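Local atomic coordinates of Lysine/ornithine decarboxylase (Selenomonas ruminantium, PDB entry 5GJO), a protein that decarboxylates L-lysine and L-ornithine with similar efficiency, using pyridoxal 5'-phosphate to yield cadaverine and putrescine. Residues A[136-141]-A[175-180]; A[194-199]-A[244-249]. The protein carries 2 engineered substitutions. All blocks are in the same frame, centred on the assembly; numbering follows the deposited sequence.

Contact 1 of 2, residues A[136-141]-A[175-180]; sequences VRIAVR and MGICFH. With PLP (pyridoxal-5'-phosphate), chain H.
Val136 and Ile177, like Arg137 and Cys178 beyond them, face each other across a parallel strand pair whose backbone polar groups are met in turn. Val136 N gives its proton to Gly176 O, Cys178 N binds Val136 O at 2.9 Å, and Ile138 N reaches Cys178 O almost in line with the carbonyl. Past these bonds the segments part, and a water bridges them: it accepts from Arg137 NE and from His180 N (2.9 Å) and probably donates to Ile138 O, 2.7 Å away, a proton for which other acceptors compete. His180 O accepts from Asn150 ND2.

Arg137 CG lies anti to the backbone N (chi1 -176°), and the chain runs extended to NE alongside His180. The guanidinium carries His180 CB over one face, 3.7 Å from Arg137 NH2, and NH2 itself is bound by Leu149 O. Nearer the backbone, Arg137 CB packs on Cys178 SG at 3.5 Å. On the sheet face shared by Val136 and Ile177, the CG1 methyl of Val136 meets the CG1 methylene of Ile177, under cover from helices 160-169 and 189-207.

The His180 imidazole is held at both nitrogens: ND1 accepts from Gly182 N, while His180 NE2 donates to PLP O4P, 3.1 Å away and near the ring plane. His180 CD2 meanwhile lies 3.6 Å from PLP C3 and C4, in the pyridine ring. An alanine at His180 would probably leave PLP O4P without this donor and the Gly182 N-H without its acceptor, and open a gap beside the cofactor. The arrangement is that of adjacent parallel strands in a beta-alpha-beta unit of the TIM-type barrel of class-II decarboxylases, whose C-terminal strand ends carry the PLP site.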
loop_
_atom_site.group_PDB
_atom_site.type_symbol
_atom_site.label_atom_id
_atom_site.label_comp_id
_atom_site.label_asym_id
_atom_site.label_seq_id
_atom_site.Cartn_x
_atom_site.Cartn_y
_atom_site.Cartn_z
ATOM N N VAL A 136 -11.661 -21.425 18.845
ATOM C CA VAL A 136 -12.657 -21.012 17.915
ATOM C C VAL A 136 -12.896 -19.513 18.183
ATOM O O VAL A 136 -13.005 -19.119 19.313
ATOM C CB VAL A 136 -13.992 -21.786 18.024
ATOM C CG1 VAL A 136 -14.665 -21.639 19.337
ATOM C CG2 VAL A 136 -14.941 -21.365 16.890
ATOM N N ARG A 137 -12.972 -18.749 17.091
ATOM C CA ARG A 137 -13.141 -17.284 17.215
ATOM C C ARG A 137 -14.622 -16.998 17.042
ATOM O O ARG A 137 -15.196 -17.348 15.961
ATOM C CB ARG A 137 -12.428 -16.600 16.082
ATOM C CG ARG A 137 -12.479 -15.072 16.223
ATOM C CD ARG A 137 -11.557 -14.465 15.202
ATOM N NE ARG A 137 -11.735 -13.032 15.066
ATOM C CZ ARG A 137 -10.910 -12.282 14.324
ATOM N NH1 ARG A 137 -9.766 -12.772 13.842
ATOM N NH2 ARG A 137 -11.189 -10.969 14.153
ATOM N N ILE A 138 -15.180 -16.348 18.019
ATOM C CA ILE A 138 -16.578 -15.904 18.000
ATOM C C ILE A 138 -16.694 -14.433 17.569
ATOM O O ILE A 138 -15.853 -13.597 17.919
ATOM C CB ILE A 138 -17.283 -16.072 19.366
ATOM C CG1 ILE A 138 -16.571 -15.373 20.540
ATOM C CG2 ILE A 138 -17.465 -17.565 19.655
ATOM C CD1 ILE A 138 -17.316 -15.332 21.848
ATOM N N ALA A 139 -17.773 -14.161 16.867
ATOM C CA ALA A 139 -18.158 -12.831 16.481
ATOM C C ALA A 139 -18.776 -12.122 17.685
ATOM O O ALA A 139 -19.693 -12.627 18.308
ATOM C CB ALA A 139 -19.104 -12.899 15.266
ATOM N N VAL A 140 -18.267 -10.938 17.993
ATOM C CA VAL A 140 -18.666 -10.128 19.094
ATOM C C VAL A 140 -19.025 -8.695 18.677
ATOM O O VAL A 140 -18.713 -8.267 17.566
ATOM C CB VAL A 140 -17.616 -10.180 20.209
ATOM C CG1 VAL A 140 -17.398 -11.601 20.642
ATOM C CG2 VAL A 140 -16.313 -9.472 19.804
ATOM N N ARG A 141 -19.771 -8.029 19.535
ATOM C CA ARG A 141 -20.257 -6.650 19.298
ATOM C C ARG A 141 -19.265 -5.589 19.737
ATOM O O ARG A 141 -18.589 -5.736 20.715
ATOM C CB ARG A 141 -21.502 -6.362 20.119
ATOM C CG ARG A 141 -22.678 -7.191 19.748
ATOM C CD ARG A 141 -23.899 -6.668 20.522
ATOM N NE ARG A 141 -24.904 -7.607 20.168
ATOM C CZ ARG A 141 -25.245 -8.632 20.914
ATOM N NH1 ARG A 141 -24.749 -8.788 22.125
ATOM N NH2 ARG A 141 -26.180 -9.452 20.454
ATOM N N MET A 175 -9.339 -26.433 22.404
ATOM C CA MET A 175 -8.622 -25.853 23.517
ATOM C C MET A 175 -9.337 -24.669 24.156
ATOM O O MET A 175 -9.238 -24.388 25.389
ATOM C CB MET A 175 -7.219 -25.386 23.037
ATOM C CG MET A 175 -6.378 -24.989 24.240
ATOM S SD MET A 175 -4.857 -24.231 23.701
ATOM C CE MET A 175 -3.818 -25.133 24.851
ATOM N N GLY A 176 -10.063 -23.937 23.321
ATOM C CA GLY A 176 -10.757 -22.776 23.857
ATOM C C GLY A 176 -11.410 -21.841 22.844
ATOM O O GLY A 176 -11.723 -22.230 21.704
ATOM N N ILE A 177 -11.588 -20.625 23.322
ATOM C CA ILE A 177 -12.334 -19.589 22.617
ATOM C C ILE A 177 -11.453 -18.320 22.530
ATOM O O ILE A 177 -10.725 -17.989 23.467
ATOM C CB ILE A 177 -13.625 -19.312 23.304
ATOM C CG1 ILE A 177 -14.482 -20.622 23.298
ATOM C CG2 ILE A 177 -14.433 -18.235 22.584
ATOM C CD1 ILE A 177 -15.782 -20.508 24.035
ATOM N N CYS A 178 -11.595 -17.663 21.389
ATOM C CA CYS A 178 -11.008 -16.339 21.168
ATOM C C CYS A 178 -11.995 -15.372 20.538
ATOM O O CYS A 178 -13.025 -15.727 19.982
ATOM C CB CYS A 178 -9.739 -16.435 20.266
ATOM S SG CYS A 178 -9.943 -16.897 18.580
ATOM N N PHE A 179 -11.626 -14.108 20.625
ATOM C CA PHE A 179 -12.404 -13.049 20.049
ATOM C C PHE A 179 -11.475 -11.822 19.830
ATOM O O PHE A 179 -10.363 -11.736 20.424
ATOM C CB PHE A 179 -13.643 -12.653 20.844
ATOM C CG PHE A 179 -13.371 -12.215 22.247
ATOM C CD1 PHE A 179 -12.975 -10.931 22.530
ATOM C CD2 PHE A 179 -13.500 -13.063 23.277
ATOM C CE1 PHE A 179 -12.736 -10.498 23.805
ATOM C CE2 PHE A 179 -13.254 -12.668 24.573
ATOM C CZ PHE A 179 -12.891 -11.364 24.859
ATOM N N HIS A 180 -11.924 -10.965 18.903
ATOM C CA HIS A 180 -11.231 -9.646 18.738
ATOM C C HIS A 180 -12.382 -8.645 18.639
ATOM O O HIS A 180 -13.269 -8.788 17.779
ATOM C CB HIS A 180 -10.344 -9.625 17.548
ATOM C CG HIS A 180 -9.338 -8.526 17.572
ATOM N ND1 HIS A 180 -9.705 -7.229 17.821
ATOM C CD2 HIS A 180 -7.999 -8.510 17.377
ATOM C CE1 HIS A 180 -8.646 -6.430 17.724
ATOM N NE2 HIS A 180 -7.593 -7.178 17.464
HETATM N N1 PLP H . -4.661 -10.311 16.675
HETATM C C2 PLP H . -5.439 -10.533 15.588
HETATM C C2A PLP H . -5.923 -11.926 15.283
HETATM C C3 PLP H . -5.813 -9.407 14.696
HETATM O O3 PLP H . -6.593 -9.606 13.597
HETATM C C4 PLP H . -5.307 -8.061 15.045
HETATM C C4A PLP H . -5.626 -6.877 14.217
HETATM O O4A PLP H . -5.925 -7.016 13.043
HETATM C C5 PLP H . -4.465 -7.952 16.262
HETATM C C6 PLP H . -4.193 -9.096 17.009
HETATM C C5A PLP H . -3.910 -6.612 16.686
HETATM O O4P PLP H . -4.970 -5.661 16.761
HETATM P P PLP H . -4.719 -4.209 17.409
HETATM O O1P PLP H . -4.351 -4.508 18.842
HETATM O O2P PLP H . -6.042 -3.501 17.240
HETATM O O3P PLP H . -3.593 -3.631 16.584
HETATM O O HOH W 1 -13.978 -11.819 17.017
#

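Contact 2 of 2, residues A[194-199]-A[244-249]; sequences ALLVAR and IDRLFP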
loop_
_atom_site.group_PDB
_atom_site.type_symbol
_atom_site.label_atom_id
_atom_site.label_comp_id
_atom_site.label_asym_id
_atom_site.label_seq_id
_atom_site.Cartn_x
_atom_site.Cartn_y
_atom_site.Cartn_z
ATOM N N ALA A 194 -17.900 -9.650 25.816
ATOM C CA ALA A 194 -17.313 -10.826 25.194
ATOM C C ALA A 194 -16.890 -11.861 26.201
ATOM O O ALA A 194 -17.097 -13.104 25.973
ATOM C CB ALA A 194 -16.180 -10.397 24.299
ATOM N N LEU A 195 -16.340 -11.378 27.287
ATOM C CA LEU A 195 -15.992 -12.219 28.417
ATOM C C LEU A 195 -17.179 -12.988 29.026
ATOM O O LEU A 195 -17.065 -14.211 29.317
ATOM C CB LEU A 195 -15.241 -11.426 29.466
ATOM C CG LEU A 195 -13.801 -11.143 28.952
ATOM C CD1 LEU A 195 -13.208 -10.111 29.895
ATOM C CD2 LEU A 195 -12.852 -12.329 28.790
ATOM N N LEU A 196 -18.312 -12.330 29.131
ATOM C CA LEU A 196 -19.534 -12.986 29.729
ATOM C C LEU A 196 -20.003 -14.029 28.761
ATOM O O LEU A 196 -20.417 -15.102 29.142
ATOM C CB LEU A 196 -20.656 -11.984 29.942
ATOM C CG LEU A 196 -20.342 -11.060 31.125
ATOM C CD1 LEU A 196 -21.047 -9.743 31.053
ATOM C CD2 LEU A 196 -20.651 -11.662 32.489
ATOM N N VAL A 197 -20.012 -13.694 27.482
ATOM C CA VAL A 197 -20.406 -14.665 26.467
ATOM C C VAL A 197 -19.530 -15.909 26.476
ATOM O O VAL A 197 -20.009 -17.078 26.460
ATOM C CB VAL A 197 -20.418 -14.037 25.039
ATOM C CG1 VAL A 197 -20.684 -15.085 23.982
ATOM C CG2 VAL A 197 -21.486 -12.914 24.968
ATOM N N ALA A 198 -18.221 -15.677 26.560
ATOM C CA ALA A 198 -17.283 -16.800 26.573
ATOM C C ALA A 198 -17.476 -17.684 27.834
ATOM O O ALA A 198 -17.337 -18.916 27.744
ATOM C CB ALA A 198 -15.825 -16.297 26.479
ATOM N N ARG A 199 -17.795 -17.059 28.946
ATOM C CA ARG A 199 -18.024 -17.749 30.226
ATOM C C ARG A 199 -19.180 -18.726 30.077
ATOM O O ARG A 199 -19.039 -19.878 30.447
ATOM C CB ARG A 199 -18.282 -16.759 31.351
ATOM C CG ARG A 199 -18.534 -17.392 32.741
ATOM C CD ARG A 199 -17.318 -18.151 33.259
ATOM N NE ARG A 199 -17.246 -19.545 32.899
ATOM C CZ ARG A 199 -16.221 -20.354 33.216
ATOM N NH1 ARG A 199 -15.127 -19.854 33.795
ATOM N NH2 ARG A 199 -16.243 -21.677 32.898
ATOM N N ILE A 244 -11.715 -10.608 33.940
ATOM C CA ILE A 244 -11.098 -11.897 33.775
ATOM C C ILE A 244 -10.908 -12.606 35.132
ATOM O O ILE A 244 -11.144 -13.804 35.227
ATOM C CB ILE A 244 -9.716 -11.802 33.067
ATOM C CG1 ILE A 244 -9.865 -11.335 31.597
ATOM C CG2 ILE A 244 -8.966 -13.126 33.088
ATOM C CD1 ILE A 244 -8.619 -10.765 31.046
ATOM N N ASP A 245 -10.490 -11.872 36.152
ATOM C CA ASP A 245 -10.401 -12.513 37.493
ATOM C C ASP A 245 -11.779 -13.020 37.986
ATOM O O ASP A 245 -11.862 -14.077 38.631
ATOM C CB ASP A 245 -9.763 -11.616 38.508
ATOM C CG ASP A 245 -8.264 -11.850 38.658
ATOM O OD1 ASP A 245 -7.765 -12.947 38.311
ATOM O OD2 ASP A 245 -7.609 -10.901 39.206
ATOM N N ARG A 246 -12.811 -12.235 37.734
ATOM C CA ARG A 246 -14.173 -12.498 38.135
ATOM C C ARG A 246 -14.700 -13.731 37.503
ATOM O O ARG A 246 -15.275 -14.597 38.192
ATOM C CB ARG A 246 -15.047 -11.326 37.785
ATOM C CG ARG A 246 -16.528 -11.523 38.081
ATOM C CD ARG A 246 -17.330 -10.542 37.282
ATOM N NE ARG A 246 -18.762 -10.597 37.600
ATOM C CZ ARG A 246 -19.679 -9.927 36.948
ATOM N NH1 ARG A 246 -19.344 -9.175 35.866
ATOM N NH2 ARG A 246 -20.933 -9.942 37.401
ATOM N N LEU A 247 -14.567 -13.842 36.208
ATOM C CA LEU A 247 -15.146 -14.951 35.439
ATOM C C LEU A 247 -14.253 -16.096 35.140
ATOM O O LEU A 247 -14.752 -17.222 34.932
ATOM C CB LEU A 247 -15.713 -14.425 34.084
ATOM C CG LEU A 247 -16.736 -13.320 34.203
ATOM C CD1 LEU A 247 -17.124 -12.824 32.813
ATOM C CD2 LEU A 247 -17.991 -13.736 35.004
ATOM N N PHE A 248 -12.899 -15.893 35.018
ATOM C CA PHE A 248 -11.979 -16.908 34.561
ATOM C C PHE A 248 -10.813 -17.046 35.537
ATOM O O PHE A 248 -9.621 -16.963 35.135
ATOM C CB PHE A 248 -11.470 -16.599 33.126
ATOM C CG PHE A 248 -12.543 -16.696 32.087
ATOM C CD1 PHE A 248 -12.835 -17.920 31.492
ATOM C CD2 PHE A 248 -13.276 -15.567 31.714
ATOM C CE1 PHE A 248 -13.820 -18.022 30.542
ATOM C CE2 PHE A 248 -14.327 -15.684 30.758
ATOM C CZ PHE A 248 -14.527 -16.919 30.151
ATOM N N PRO A 249 -11.092 -17.384 36.802
ATOM C CA PRO A 249 -10.002 -17.554 37.792
ATOM C C PRO A 249 -9.034 -18.677 37.492
ATOM O O PRO A 249 -7.851 -18.628 37.858
ATOM C CB PRO A 249 -10.765 -17.864 39.112
ATOM C CG PRO A 249 -12.106 -18.243 38.717
ATOM C CD PRO A 249 -12.427 -17.558 37.404
#
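Leu247 O, near the C-terminal end of helix 233-247, accepts a hydrogen bond from Arg199 NH1 at 2.9 Å. The bond is fairly straight (161° at the hydrogen), and the acceptor sits at the guanidinium edge, close to its plane. Arg199 reaches it by bending twice: CG is anti to the backbone N, but chi2 of 64° turns CD aside, over one face of the Phe248 ring, and chi3 of -90° turns NE in its turn. The guanidinium, nearly parallel to the ring, has Phe248 CE1 over its own face, and its NH2 forms a salt bridge with Asp203.

The same phenyl ring pushes its far edge against helix 189-207. Phe248 CE2 comes within 3.4 Å of Leu195 O, which lies in the ring plane, and Phe248 CZ touches Ala198 CB at 3.9 Å. Phe202 meets this ring edge-to-face. Towards the surface, Leu247 CD1 packs on Leu196 CD2 at 3.7 Å; deeper in, Leu195 CD1 meets Ile244 CG1.

Near a helix C-terminus the carbonyl is probably made more negative, which would favour a guanidinium donor, although Asp203 probably offsets part of that charge; aromatic and aliphatic groups fill the interface between helix 189-207 and the end of helix 233-247.

As a worked example of barrel construction, after four earlier strands of the parallel sheet the chain lays down strand 133-137, passes through helix 160-169, and returns along strand 173-178, where contact 1 closes its loop. It then runs on into helix 189-207, adds strand 214-216, and reaches helix 233-247, where contact 2 closes the second loop. The loops therefore follow in series, neither enclosing nor crossing the other. Contact 1 joins neighbouring strands of the inner parallel sheet, and contact 2 joins two helices of the outer layer. Helix 189-207 connects the levels: Ala194 packs on Phe179 and Val140, and Val197 on Ile138, fitting contact 2 against contact 1.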